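Long-range contacts in periplasmic binding protein/LacI transcriptional regulator (Burkholderia graminis C4D1M, PDB 5HQJ), which binds D-arabinose between its two lobes and probably delivers the sugar to an ABC transporter, as solute-binding proteins of its family do: residues Thr138-Met143 with Lys174-Tyr179; Gly151-Ile156 with Pro180-Val185; Pro209-Ile214 with Gly239-Leu244. All blocks are in the same frame, centred on the assembly; numbering follows the deposited sequence.

Contact 1: Thr138-Met143 with Lys174-Tyr179; sequences TMAETM and KGLAKY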
ATOM      1  N   THR A 138       3.473   4.177 -14.121  1.00 10.94           N
ATOM      2  CA  THR A 138       2.257   4.795 -14.596  1.00 10.00           C
ATOM      3  C   THR A 138       2.061   6.218 -14.072  1.00 11.00           C
ATOM      4  O   THR A 138       1.659   7.093 -14.796  1.00 10.53           O
ATOM      5  CB  THR A 138       1.057   3.926 -14.210  1.00 11.81           C
ATOM      6  OG1 THR A 138       1.167   2.671 -14.882  1.00 15.59           O
ATOM      7  CG2 THR A 138      -0.275   4.558 -14.577  1.00 14.51           C
HETATM    8  N   MSE A 139       2.332   6.439 -12.802  1.00 14.24           N
HETATM    9  CA  MSE A 139       2.298   7.783 -12.242  1.00 13.59           C
HETATM   10  C   MSE A 139       3.246   8.722 -12.957  1.00  8.77           C
HETATM   11  O   MSE A 139       2.915   9.877 -13.249  1.00  8.24           O
HETATM   12  CB  MSE A 139       2.655   7.714 -10.765  1.00 12.58           C
HETATM   13  CG  MSE A 139       1.590   7.093  -9.901  1.00 10.55           C
HETATM   14 SE   MSE A 139       2.182   7.238  -8.013  1.00 19.59          SE
HETATM   15  CE  MSE A 139       1.156   8.751  -7.361  1.00 14.70           C
ATOM     16  N   ALA A 140       4.432   8.229 -13.264  1.00  9.87           N
ATOM     17  CA  ALA A 140       5.401   9.041 -13.971  1.00  6.56           C
ATOM     18  C   ALA A 140       4.903   9.464 -15.358  1.00 10.39           C
ATOM     19  O   ALA A 140       5.118  10.613 -15.774  1.00  8.93           O
ATOM     20  CB  ALA A 140       6.741   8.306 -14.081  1.00 12.16           C
ATOM     21  N   GLU A 141       4.273   8.535 -16.084  1.00 11.95           N
ATOM     22  CA  GLU A 141       3.726   8.880 -17.398  1.00 12.82           C
ATOM     23  C   GLU A 141       2.609   9.897 -17.249  1.00 12.26           C
ATOM     24  O   GLU A 141       2.524  10.867 -18.014  1.00 13.02           O
ATOM     25  CB  GLU A 141       3.208   7.638 -18.109  1.00 18.45           C
ATOM     26  CG  GLU A 141       4.261   6.598 -18.327  1.00 64.41           C
ATOM     27  CD  GLU A 141       3.707   5.195 -18.552  1.00117.94           C
ATOM     28  OE1 GLU A 141       4.520   4.271 -18.762  1.00115.82           O
ATOM     29  OE2 GLU A 141       2.474   5.008 -18.506  1.00142.56           O
ATOM     30  N   THR A 142       1.733   9.672 -16.277  1.00 11.00           N
ATOM     31  CA  THR A 142       0.648  10.588 -16.031  1.00 13.01           C
ATOM     32  C   THR A 142       1.197  11.997 -15.750  1.00 10.02           C
ATOM     33  O   THR A 142       0.753  13.023 -16.306  1.00 13.92           O
ATOM     34  CB  THR A 142      -0.217  10.114 -14.862  1.00 11.46           C
ATOM     35  OG1 THR A 142      -0.830   8.826 -15.141  1.00 17.28           O
ATOM     36  CG2 THR A 142      -1.294  11.154 -14.578  1.00 16.99           C
HETATM   37  N   MSE A 143       2.178  12.078 -14.847  1.00  9.48           N
HETATM   38  CA  MSE A 143       2.777  13.347 -14.538  1.00 11.59           C
HETATM   39  C   MSE A 143       3.472  14.010 -15.733  1.00 13.91           C
HETATM   40  O   MSE A 143       3.333  15.201 -15.957  1.00 12.18           O
HETATM   41  CB  MSE A 143       3.781  13.167 -13.383  1.00 12.69           C
HETATM   42  CG  MSE A 143       4.392  14.486 -12.914  1.00  7.61           C
HETATM   43 SE   MSE A 143       3.103  15.539 -11.880  1.00 16.39          SE
HETATM   44  CE  MSE A 143       3.062  14.569 -10.181  1.00 12.11           C
ATOM     45  N   LYS A 174      12.437   5.887 -12.632  1.00  8.70           N
ATOM     46  CA  LYS A 174      12.793   5.292 -13.941  1.00  8.96           C
ATOM     47  C   LYS A 174      11.913   5.864 -15.065  1.00 10.24           C
ATOM     48  O   LYS A 174      12.414   6.213 -16.141  1.00 12.62           O
ATOM     49  CB  LYS A 174      12.691   3.770 -13.869  1.00 18.45           C
ATOM     50  CG  LYS A 174      13.238   3.041 -15.069  1.00 52.71           C
ATOM     51  CD  LYS A 174      12.980   1.540 -14.979  1.00 79.77           C
ATOM     52  CE  LYS A 174      13.623   0.927 -13.749  1.00 97.64           C
ATOM     53  NZ  LYS A 174      13.582  -0.557 -13.794  1.00108.78           N
ATOM     54  N   GLY A 175      10.619   6.024 -14.814  1.00 10.82           N
ATOM     55  CA  GLY A 175       9.687   6.580 -15.789  1.00 12.05           C
ATOM     56  C   GLY A 175       9.979   8.032 -16.111  1.00 10.80           C
ATOM     57  O   GLY A 175       9.962   8.461 -17.261  1.00 11.68           O
ATOM     58  N   LEU A 176      10.277   8.837 -15.099  1.00  7.25           N
ATOM     59  CA  LEU A 176      10.575  10.257 -15.324  1.00  5.52           C
ATOM     60  C   LEU A 176      11.858  10.509 -16.110  1.00  7.02           C
ATOM     61  O   LEU A 176      12.013  11.569 -16.673  1.00  7.43           O
ATOM     62  CB  LEU A 176      10.641  11.007 -14.006  1.00  6.98           C
ATOM     63  CG  LEU A 176       9.301  11.233 -13.294  1.00  7.23           C
ATOM     64  CD1 LEU A 176       9.570  11.995 -12.005  1.00  6.95           C
ATOM     65  CD2 LEU A 176       8.308  12.010 -14.137  1.00  6.34           C
ATOM     66  N   ALA A 177      12.747   9.527 -16.139  1.00  7.92           N
ATOM     67  CA  ALA A 177      13.992   9.617 -16.880  1.00  7.35           C
ATOM     68  C   ALA A 177      13.750   9.870 -18.349  1.00  6.89           C
ATOM     69  O   ALA A 177      14.634  10.389 -19.020  1.00  7.89           O
ATOM     70  CB  ALA A 177      14.767   8.326 -16.670  1.00 13.10           C
ATOM     71  N   LYS A 178      12.580   9.532 -18.851  1.00  8.30           N
ATOM     72  CA  LYS A 178      12.201   9.832 -20.237  1.00  8.19           C
ATOM     73  C   LYS A 178      12.025  11.332 -20.552  1.00 13.38           C
ATOM     74  O   LYS A 178      12.025  11.731 -21.730  1.00 13.04           O
ATOM     75  CB  LYS A 178      10.907   9.078 -20.548  1.00 10.22           C
ATOM     76  CG  LYS A 178      11.117   7.556 -20.511  1.00 20.50           C
ATOM     77  CD  LYS A 178       9.828   6.796 -20.769  1.00 43.09           C
ATOM     78  CE  LYS A 178      10.077   5.299 -20.802  1.00 59.42           C
ATOM     79  NZ  LYS A 178       8.836   4.510 -20.936  1.00 86.04           N
ATOM     80  N   TYR A 179      11.877  12.158 -19.516  1.00 10.49           N
ATOM     81  CA  TYR A 179      11.527  13.577 -19.656  1.00  9.75           C
ATOM     82  C   TYR A 179      12.693  14.423 -19.153  1.00 11.84           C
ATOM     83  O   TYR A 179      12.844  14.615 -17.941  1.00  9.56           O
ATOM     84  CB  TYR A 179      10.224  13.949 -18.863  1.00  4.84           C
ATOM     85  CG  TYR A 179       9.019  13.113 -19.217  1.00 13.07           C
ATOM     86  CD1 TYR A 179       8.259  13.455 -20.325  1.00 32.01           C
ATOM     87  CD2 TYR A 179       8.637  12.012 -18.487  1.00 15.66           C
ATOM     88  CE1 TYR A 179       7.152  12.721 -20.694  1.00 36.88           C
ATOM     89  CE2 TYR A 179       7.521  11.254 -18.857  1.00 31.45           C
ATOM     90  CZ  TYR A 179       6.788  11.620 -19.964  1.00 53.44           C
ATOM     91  OH  TYR A 179       5.678  10.900 -20.348  1.00 84.94           O
TER
HETATM   92  O   HOH W   1       7.768   4.545 -18.647  1.00 28.28           O
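Helix 132-146 and the later part of helix 163-176 come closest at Ala-140 and Gly-175, whose CA atoms lie 5.3 Å apart, before segment 174-179 folds through a type I turn from Leu-176 to Tyr-179. The close approach depends on two very small residues. Gly-175 has no side chain at this point, and the CB of Ala-140 rests directly against its bare backbone, 3.8 Å from Gly-175 CA. Next to it Leu-176 reaches in from the flank: its CG sits 4.0 Å from Ala-140 CB, and CD2 lies over the carbonyl oxygen of Ala-140. Beyond the turn, Tyr-179 brings its ring back to the first helix. With CG anti to its own carbonyl carbon (chi1 -55°), the ring meets Ala-140 O obliquely, a packing contact with CE2 at 4.0 Å. Its OH lies 3.9 Å from Glu-141 O, too long for a hydrogen bond. At the exposed margin, Glu-141 and Lys-178 meet through a water, which accepts from Lys-178 NZ and donates more loosely to Glu-141 OE1 at 3.3 Å. Their charged atoms stay 4.8 Å apart. No direct hydrogen bond joins the two segments, so close fit and apolar contact hold them inside, while the opposite charges outside probably add a modest, water-screened attraction.

Contact 2: Gly151-Ile156 with Pro180-Val185; sequences GEVAII and PGIKVV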
ATOM      1  N   GLY A 151       9.242  20.579 -15.456  1.00  9.73           N
ATOM      2  CA  GLY A 151       9.003  20.995 -14.091  1.00 12.22           C
ATOM      3  C   GLY A 151       9.743  20.249 -12.986  1.00  9.54           C
ATOM      4  O   GLY A 151      10.059  19.058 -13.128  1.00 11.07           O
ATOM      5  N   GLU A 152       9.973  20.931 -11.878  1.00  9.45           N
ATOM      6  CA  GLU A 152      10.423  20.313 -10.661  1.00  6.63           C
ATOM      7  C   GLU A 152       9.299  19.540 -10.012  1.00  8.68           C
ATOM      8  O   GLU A 152       8.175  20.026  -9.951  1.00  8.71           O
ATOM      9  CB  GLU A 152      10.898  21.365  -9.653  1.00  8.83           C
ATOM     10  CG  GLU A 152      12.111  22.114 -10.157  1.00 11.86           C
ATOM     11  CD  GLU A 152      12.578  23.219  -9.227  1.00 44.96           C
ATOM     12  OE1 GLU A 152      11.858  23.561  -8.266  1.00 49.67           O
ATOM     13  OE2 GLU A 152      13.681  23.747  -9.476  1.00 20.71           O
ATOM     14  N   VAL A 153       9.608  18.352  -9.520  1.00  6.12           N
ATOM     15  CA  VAL A 153       8.656  17.534  -8.787  1.00  5.88           C
ATOM     16  C   VAL A 153       9.233  16.983  -7.501  1.00  8.26           C
ATOM     17  O   VAL A 153      10.454  16.842  -7.345  1.00  6.48           O
ATOM     18  CB  VAL A 153       8.149  16.350  -9.639  1.00  6.65           C
ATOM     19  CG1 VAL A 153       7.430  16.857 -10.874  1.00  8.36           C
ATOM     20  CG2 VAL A 153       9.264  15.397  -9.995  1.00  5.91           C
ATOM     21  N   ALA A 154       8.348  16.670  -6.566  1.00  5.98           N
ATOM     22  CA  ALA A 154       8.692  16.066  -5.272  1.00  5.93           C
ATOM     23  C   ALA A 154       7.927  14.766  -5.062  1.00  7.29           C
ATOM     24  O   ALA A 154       6.829  14.589  -5.581  1.00  6.82           O
ATOM     25  CB  ALA A 154       8.423  17.025  -4.109  1.00  6.29           C
ATOM     26  N   ILE A 155       8.546  13.846  -4.328  1.00  5.76           N
ATOM     27  CA  ILE A 155       7.984  12.556  -3.999  1.00  5.79           C
ATOM     28  C   ILE A 155       7.913  12.412  -2.496  1.00  9.38           C
ATOM     29  O   ILE A 155       8.930  12.573  -1.791  1.00  7.72           O
ATOM     30  CB  ILE A 155       8.836  11.382  -4.593  1.00  5.38           C
ATOM     31  CG1 ILE A 155       9.031  11.537  -6.089  1.00  5.19           C
ATOM     32  CG2 ILE A 155       8.194   9.997  -4.172  1.00  9.06           C
ATOM     33  CD1 ILE A 155       9.957  10.468  -6.686  1.00  7.40           C
ATOM     34  N   ILE A 156       6.707  12.144  -2.000  1.00  6.80           N
ATOM     35  CA  ILE A 156       6.428  11.992  -0.557  1.00  6.65           C
ATOM     36  C   ILE A 156       6.103  10.540  -0.316  1.00 10.04           C
ATOM     37  O   ILE A 156       5.163  10.004  -0.941  1.00  7.45           O
ATOM     38  CB  ILE A 156       5.265  12.902  -0.092  1.00  7.31           C
ATOM     39  CG1 ILE A 156       5.482  14.354  -0.546  1.00 14.27           C
ATOM     40  CG2 ILE A 156       5.082  12.809   1.390  1.00  7.96           C
ATOM     41  CD1 ILE A 156       6.761  14.991  -0.074  1.00 14.52           C
ATOM     42  N   PRO A 180      13.529  14.959 -20.069  1.00  7.47           N
ATOM     43  CA  PRO A 180      14.708  15.723 -19.644  1.00  9.21           C
ATOM     44  C   PRO A 180      14.370  17.004 -18.888  1.00 10.80           C
ATOM     45  O   PRO A 180      15.155  17.422 -18.060  1.00 11.92           O
ATOM     46  CB  PRO A 180      15.430  16.017 -20.960  1.00 10.12           C
ATOM     47  CG  PRO A 180      14.432  15.867 -21.987  1.00 11.28           C
ATOM     48  CD  PRO A 180      13.468  14.846 -21.547  1.00  8.54           C
ATOM     49  N   GLY A 181      13.199  17.569 -19.153  1.00 12.19           N
ATOM     50  CA  GLY A 181      12.809  18.813 -18.535  1.00 16.11           C
ATOM     51  C   GLY A 181      12.195  18.663 -17.159  1.00 18.59           C
ATOM     52  O   GLY A 181      11.875  19.682 -16.551  1.00 11.35           O
ATOM     53  N   ILE A 182      12.056  17.427 -16.659  1.00 11.80           N
ATOM     54  CA  ILE A 182      11.582  17.192 -15.306  1.00  8.02           C
ATOM     55  C   ILE A 182      12.712  16.786 -14.392  1.00  8.27           C
ATOM     56  O   ILE A 182      13.572  16.008 -14.760  1.00  9.32           O
ATOM     57  CB  ILE A 182      10.501  16.108 -15.283  1.00  8.51           C
ATOM     58  CG1 ILE A 182       9.245  16.664 -15.963  1.00  9.09           C
ATOM     59  CG2 ILE A 182      10.209  15.648 -13.847  1.00  6.85           C
ATOM     60  CD1 ILE A 182       8.142  15.649 -16.111  1.00 12.34           C
ATOM     61  N   LYS A 183      12.714  17.355 -13.199  1.00  8.29           N
ATOM     62  CA  LYS A 183      13.716  17.051 -12.197  1.00  7.71           C
ATOM     63  C   LYS A 183      13.078  16.741 -10.876  1.00  5.26           C
ATOM     64  O   LYS A 183      12.235  17.529 -10.428  1.00  7.90           O
ATOM     65  CB  LYS A 183      14.644  18.266 -12.055  1.00 15.45           C
ATOM     66  CG  LYS A 183      15.772  18.141 -11.072  1.00 57.54           C
ATOM     67  CD  LYS A 183      17.076  18.565 -11.712  1.00 89.08           C
ATOM     68  CE  LYS A 183      18.261  17.982 -10.982  1.00117.72           C
ATOM     69  NZ  LYS A 183      18.311  16.502 -11.119  1.00133.96           N
ATOM     70  N   VAL A 184      13.432  15.625 -10.268  1.00  5.86           N
ATOM     71  CA  VAL A 184      13.018  15.292  -8.919  1.00  5.11           C
ATOM     72  C   VAL A 184      13.911  16.053  -7.950  1.00  9.05           C
ATOM     73  O   VAL A 184      15.140  15.797  -7.833  1.00 10.78           O
ATOM     74  CB  VAL A 184      13.089  13.790  -8.622  1.00  7.89           C
ATOM     75  CG1 VAL A 184      12.660  13.529  -7.193  1.00 11.18           C
ATOM     76  CG2 VAL A 184      12.201  12.992  -9.601  1.00  7.08           C
ATOM     77  N   VAL A 185      13.316  17.037  -7.293  1.00  8.76           N
ATOM     78  CA  VAL A 185      14.073  17.894  -6.367  1.00  8.17           C
ATOM     79  C   VAL A 185      13.996  17.427  -4.914  1.00 11.68           C
ATOM     80  O   VAL A 185      14.809  17.845  -4.081  1.00  9.85           O
ATOM     81  CB  VAL A 185      13.648  19.387  -6.491  1.00  5.97           C
ATOM     82  CG1 VAL A 185      13.973  19.921  -7.925  1.00 11.19           C
ATOM     83  CG2 VAL A 185      12.215  19.620  -6.072  1.00  7.66           C
TER
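Val-153 fits its CG2 into the hollow between Ile-182 and Val-184 of the parallel neighbouring strand. That methyl group lies 4.0 Å from Ile-182 CG2 and 3.8 Å from Val-184 CG2, and Leu-176 of helix 163-176 covers the same cluster. The valine's chi1 of -61° places CG2 between the backbone N and the carbonyl carbon, over the neighbouring strand. One step along, Ile-155 extends CD1 to Val-184 CG1, so Val-184 is wedged between two side chains of strand 150-156. Gly-151 carries no bump, and Ile-182 CG2 settles 3.5 Å from its carbonyl oxygen. On the face that carries Glu-152, its side chain crosses that of Val-185 at about a right angle; Val-185 CG1 lies against the middle of the glutamate chain, nearest CG at 3.6 Å. Four backbone hydrogen bonds set the register: Gly-151 N to Gly-181 O, Lys-183 N to Gly-151 O, Val-153 N to Lys-183 O and Val-185 N to Val-153 O. The axes of the short segments 151-156 and 181-185 are inclined by 37°, a marked twist. Parallel edge and inner strands joined through a covering helix make a beta-alpha-beta unit, as in the Rossmann-like lobes of periplasmic binding proteins.

Contact 3: Pro209-Ile214 with Gly239-Leu244; sequences PNLKGI and GKLEVL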
ATOM      1  N   PRO A 209       9.386  27.291  -4.725  1.00 24.76           N
ATOM      2  CA  PRO A 209       8.199  28.036  -5.178  1.00 23.88           C
ATOM      3  C   PRO A 209       7.809  27.762  -6.633  1.00 19.23           C
ATOM      4  O   PRO A 209       6.651  28.024  -6.998  1.00 35.62           O
ATOM      5  CB  PRO A 209       8.615  29.499  -4.990  1.00 27.51           C
ATOM      6  CG  PRO A 209      10.099  29.479  -5.078  1.00 27.41           C
ATOM      7  CD  PRO A 209      10.520  28.183  -4.437  1.00 43.38           C
ATOM      8  N   ASN A 210       8.718  27.222  -7.426  1.00 23.73           N
ATOM      9  CA  ASN A 210       8.407  26.826  -8.801  1.00 49.08           C
ATOM     10  C   ASN A 210       8.185  25.310  -8.962  1.00 34.92           C
ATOM     11  O   ASN A 210       8.224  24.777 -10.067  1.00 23.15           O
ATOM     12  CB  ASN A 210       9.529  27.290  -9.727  1.00 75.35           C
ATOM     13  CG  ASN A 210       9.028  27.708 -11.097  1.00 84.59           C
ATOM     14  OD1 ASN A 210       7.858  28.049 -11.277  1.00125.76           O
ATOM     15  ND2 ASN A 210       9.919  27.687 -12.073  1.00 66.85           N
ATOM     16  N   LEU A 211       7.961  24.619  -7.854  1.00 20.59           N
ATOM     17  CA  LEU A 211       7.511  23.215  -7.895  1.00 11.74           C
ATOM     18  C   LEU A 211       6.298  23.103  -8.824  1.00 14.15           C
ATOM     19  O   LEU A 211       5.428  23.965  -8.822  1.00 12.66           O
ATOM     20  CB  LEU A 211       7.162  22.743  -6.475  1.00  9.21           C
ATOM     21  CG  LEU A 211       7.075  21.224  -6.293  1.00 11.10           C
ATOM     22  CD1 LEU A 211       8.402  20.556  -6.406  1.00 10.06           C
ATOM     23  CD2 LEU A 211       6.459  20.935  -4.904  1.00 12.90           C
ATOM     24  N   LYS A 212       6.241  22.066  -9.629  1.00 10.58           N
ATOM     25  CA  LYS A 212       5.169  21.868 -10.590  1.00 10.04           C
ATOM     26  C   LYS A 212       4.362  20.644 -10.297  1.00  9.63           C
ATOM     27  O   LYS A 212       3.232  20.529 -10.743  1.00 12.38           O
ATOM     28  CB  LYS A 212       5.710  21.772 -12.013  1.00  8.58           C
ATOM     29  CG  LYS A 212       6.374  23.075 -12.478  1.00 14.56           C
ATOM     30  CD  LYS A 212       5.397  24.240 -12.567  1.00 33.59           C
ATOM     31  CE  LYS A 212       6.126  25.550 -12.792  1.00 55.49           C
ATOM     32  NZ  LYS A 212       5.884  26.500 -11.673  1.00 86.00           N
ATOM     33  N   GLY A 213       4.954  19.667  -9.601  1.00  9.56           N
ATOM     34  CA  GLY A 213       4.222  18.469  -9.263  1.00  8.27           C
ATOM     35  C   GLY A 213       4.635  17.789  -7.964  1.00  7.61           C
ATOM     36  O   GLY A 213       5.778  17.879  -7.534  1.00  7.97           O
ATOM     37  N   ILE A 214       3.705  17.052  -7.365  1.00  7.76           N
ATOM     38  CA  ILE A 214       3.967  16.193  -6.221  1.00  7.16           C
ATOM     39  C   ILE A 214       3.358  14.809  -6.426  1.00  9.57           C
ATOM     40  O   ILE A 214       2.194  14.669  -6.796  1.00  7.76           O
ATOM     41  CB  ILE A 214       3.412  16.759  -4.895  1.00  9.79           C
ATOM     42  CG1 ILE A 214       3.960  18.146  -4.639  1.00 12.06           C
ATOM     43  CG2 ILE A 214       3.704  15.784  -3.719  1.00 10.14           C
ATOM     44  CD1 ILE A 214       3.352  18.854  -3.376  1.00 15.56           C
ATOM     45  N   GLY A 239      -4.274  24.718  -7.780  1.00 16.35           N
ATOM     46  CA  GLY A 239      -4.351  24.780  -9.240  1.00 17.83           C
ATOM     47  C   GLY A 239      -3.003  24.935  -9.945  1.00 20.95           C
ATOM     48  O   GLY A 239      -2.898  24.839 -11.161  1.00 23.21           O
ATOM     49  N   LYS A 240      -1.973  25.206  -9.173  1.00 17.77           N
ATOM     50  CA  LYS A 240      -0.643  25.433  -9.731  1.00 14.47           C
ATOM     51  C   LYS A 240       0.145  24.143  -9.843  1.00 19.13           C
ATOM     52  O   LYS A 240       1.013  23.952 -10.721  1.00 19.46           O
ATOM     53  CB  LYS A 240       0.092  26.461  -8.853  1.00 34.67           C
ATOM     54  CG  LYS A 240       1.590  26.555  -9.038  1.00 69.66           C
ATOM     55  CD  LYS A 240       2.148  27.847  -8.426  1.00 73.97           C
ATOM     56  CE  LYS A 240       3.674  27.919  -8.521  1.00 80.81           C
ATOM     57  NZ  LYS A 240       4.331  26.575  -8.561  1.00 82.91           N
ATOM     58  N   LEU A 241      -0.168  23.237  -8.943  1.00 16.22           N
ATOM     59  CA  LEU A 241       0.554  21.980  -8.863  1.00 17.95           C
ATOM     60  C   LEU A 241      -0.244  20.851  -9.433  1.00 13.97           C
ATOM     61  O   LEU A 241      -1.470  20.801  -9.280  1.00 21.17           O
ATOM     62  CB  LEU A 241       0.866  21.647  -7.420  1.00 19.81           C
ATOM     63  CG  LEU A 241       1.916  22.413  -6.666  1.00 30.26           C
ATOM     64  CD1 LEU A 241       1.900  21.843  -5.266  1.00 18.39           C
ATOM     65  CD2 LEU A 241       3.277  22.290  -7.318  1.00 47.50           C
ATOM     66  N   GLU A 242       0.449  19.912 -10.048  1.00 12.45           N
ATOM     67  CA  GLU A 242      -0.144  18.659 -10.373  1.00 11.72           C
ATOM     68  C   GLU A 242       0.175  17.638  -9.285  1.00 14.05           C
ATOM     69  O   GLU A 242       1.353  17.278  -9.086  1.00 13.13           O
ATOM     70  CB  GLU A 242       0.389  18.200 -11.728  1.00 18.26           C
ATOM     71  CG  GLU A 242      -0.416  17.156 -12.417  1.00 28.82           C
ATOM     72  CD  GLU A 242      -1.724  17.689 -13.008  1.00 34.00           C
ATOM     73  OE1 GLU A 242      -1.834  18.894 -13.330  1.00 31.04           O
ATOM     74  OE2 GLU A 242      -2.639  16.870 -13.164  1.00 31.38           O
ATOM     75  N   VAL A 243      -0.868  17.159  -8.617  1.00 13.19           N
ATOM     76  CA  VAL A 243      -0.730  16.270  -7.484  1.00 10.31           C
ATOM     77  C   VAL A 243      -1.337  14.907  -7.792  1.00  9.98           C
ATOM     78  O   VAL A 243      -2.512  14.773  -8.108  1.00 11.75           O
ATOM     79  CB  VAL A 243      -1.404  16.855  -6.213  1.00 14.86           C
ATOM     80  CG1 VAL A 243      -1.288  15.872  -5.021  1.00 11.67           C
ATOM     81  CG2 VAL A 243      -0.820  18.238  -5.884  1.00 10.92           C
ATOM     82  N   LEU A 244      -0.516  13.884  -7.697  1.00  9.86           N
ATOM     83  CA  LEU A 244      -0.933  12.496  -7.880  1.00  9.58           C
ATOM     84  C   LEU A 244      -0.716  11.751  -6.572  1.00  9.67           C
ATOM     85  O   LEU A 244       0.351  11.857  -5.959  1.00 10.97           O
ATOM     86  CB  LEU A 244      -0.146  11.829  -9.012  1.00 11.29           C
ATOM     87  CG  LEU A 244      -0.215  12.494 -10.382  1.00 12.75           C
ATOM     88  CD1 LEU A 244       0.612  11.717 -11.449  1.00 11.63           C
ATOM     89  CD2 LEU A 244      -1.679  12.562 -10.862  1.00 13.02           C
TER
HETATM   90  O   HOH W   2       1.907  22.267 -12.522  1.00 17.90           O
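Leu-241 fills the tight half of this contact, spreading its two methyl groups along segment 209-214, CD2 at Leu-211 and CD1 at Ile-214. CD2 packs 4.0 Å from Leu-211 CB and comes unusually close, probably with strain, to Leu-211 O at 3.1 Å, while CD1 touches Ile-214 CD1 at 3.8 Å; Leu-205 of helix 194-207 closes over this apolar patch. Beside it the parallel strands pair through Glu-242 N to Lys-212 O, a bond straight to 176°, then Ile-214 N to Glu-242 O and Leu-244 N to Ile-214 O. Gly-213 lets the backbones draw close, its CA lying 3.1 Å from Glu-242 O. The looser, polar margin faces solvent, with Pro-209 and Asn-210 exposed and Lys-212 and Lys-240 partly so. Lys-240, with CG anti to the backbone N (chi1 164°), stretches toward segment 209-214 and hydrogen-bonds Pro-209 O through NZ at 3.2 Å. Lys-212 doubles back toward Asn-210, but that residue is poorly ordered and the link is doubtful. Lys-212 NZ and Lys-240 NZ are only 3.5 Å apart; nearby carbonyl oxygens probably offset part of the repulsion. A water donates to Lys-240 O and to Lys-212 O, which also accepts the first direct strand bond, bridging the segments where pairing begins. These inner strands, a beta-alpha-beta pair joined through helix 221-229, lead toward the sugar site, the bound arabinose lying about 13 Å from the side chain of Leu-244.

In the fold
From the N terminus, the chain enters this lobe through helix 132-146 and runs directly into strand 150-156. It then crosses helix 163-176 to reach the edge strand 181-188. Contact 1 closes a loop between the two helices and contact 2 one between the two strands; their segments alternate, so these loops cross, and Leu-176 packs onto both Val-153 and Val-184 where they meet. Contact 3 opens after both have closed and joins the next two strands. Strands 150-156 and 211-216 are neighbours, which makes contacts 2 and 3 parts of one sheet, while Met-143 and Thr-142 of contact 1 bring helix 132-146 down onto contact 3.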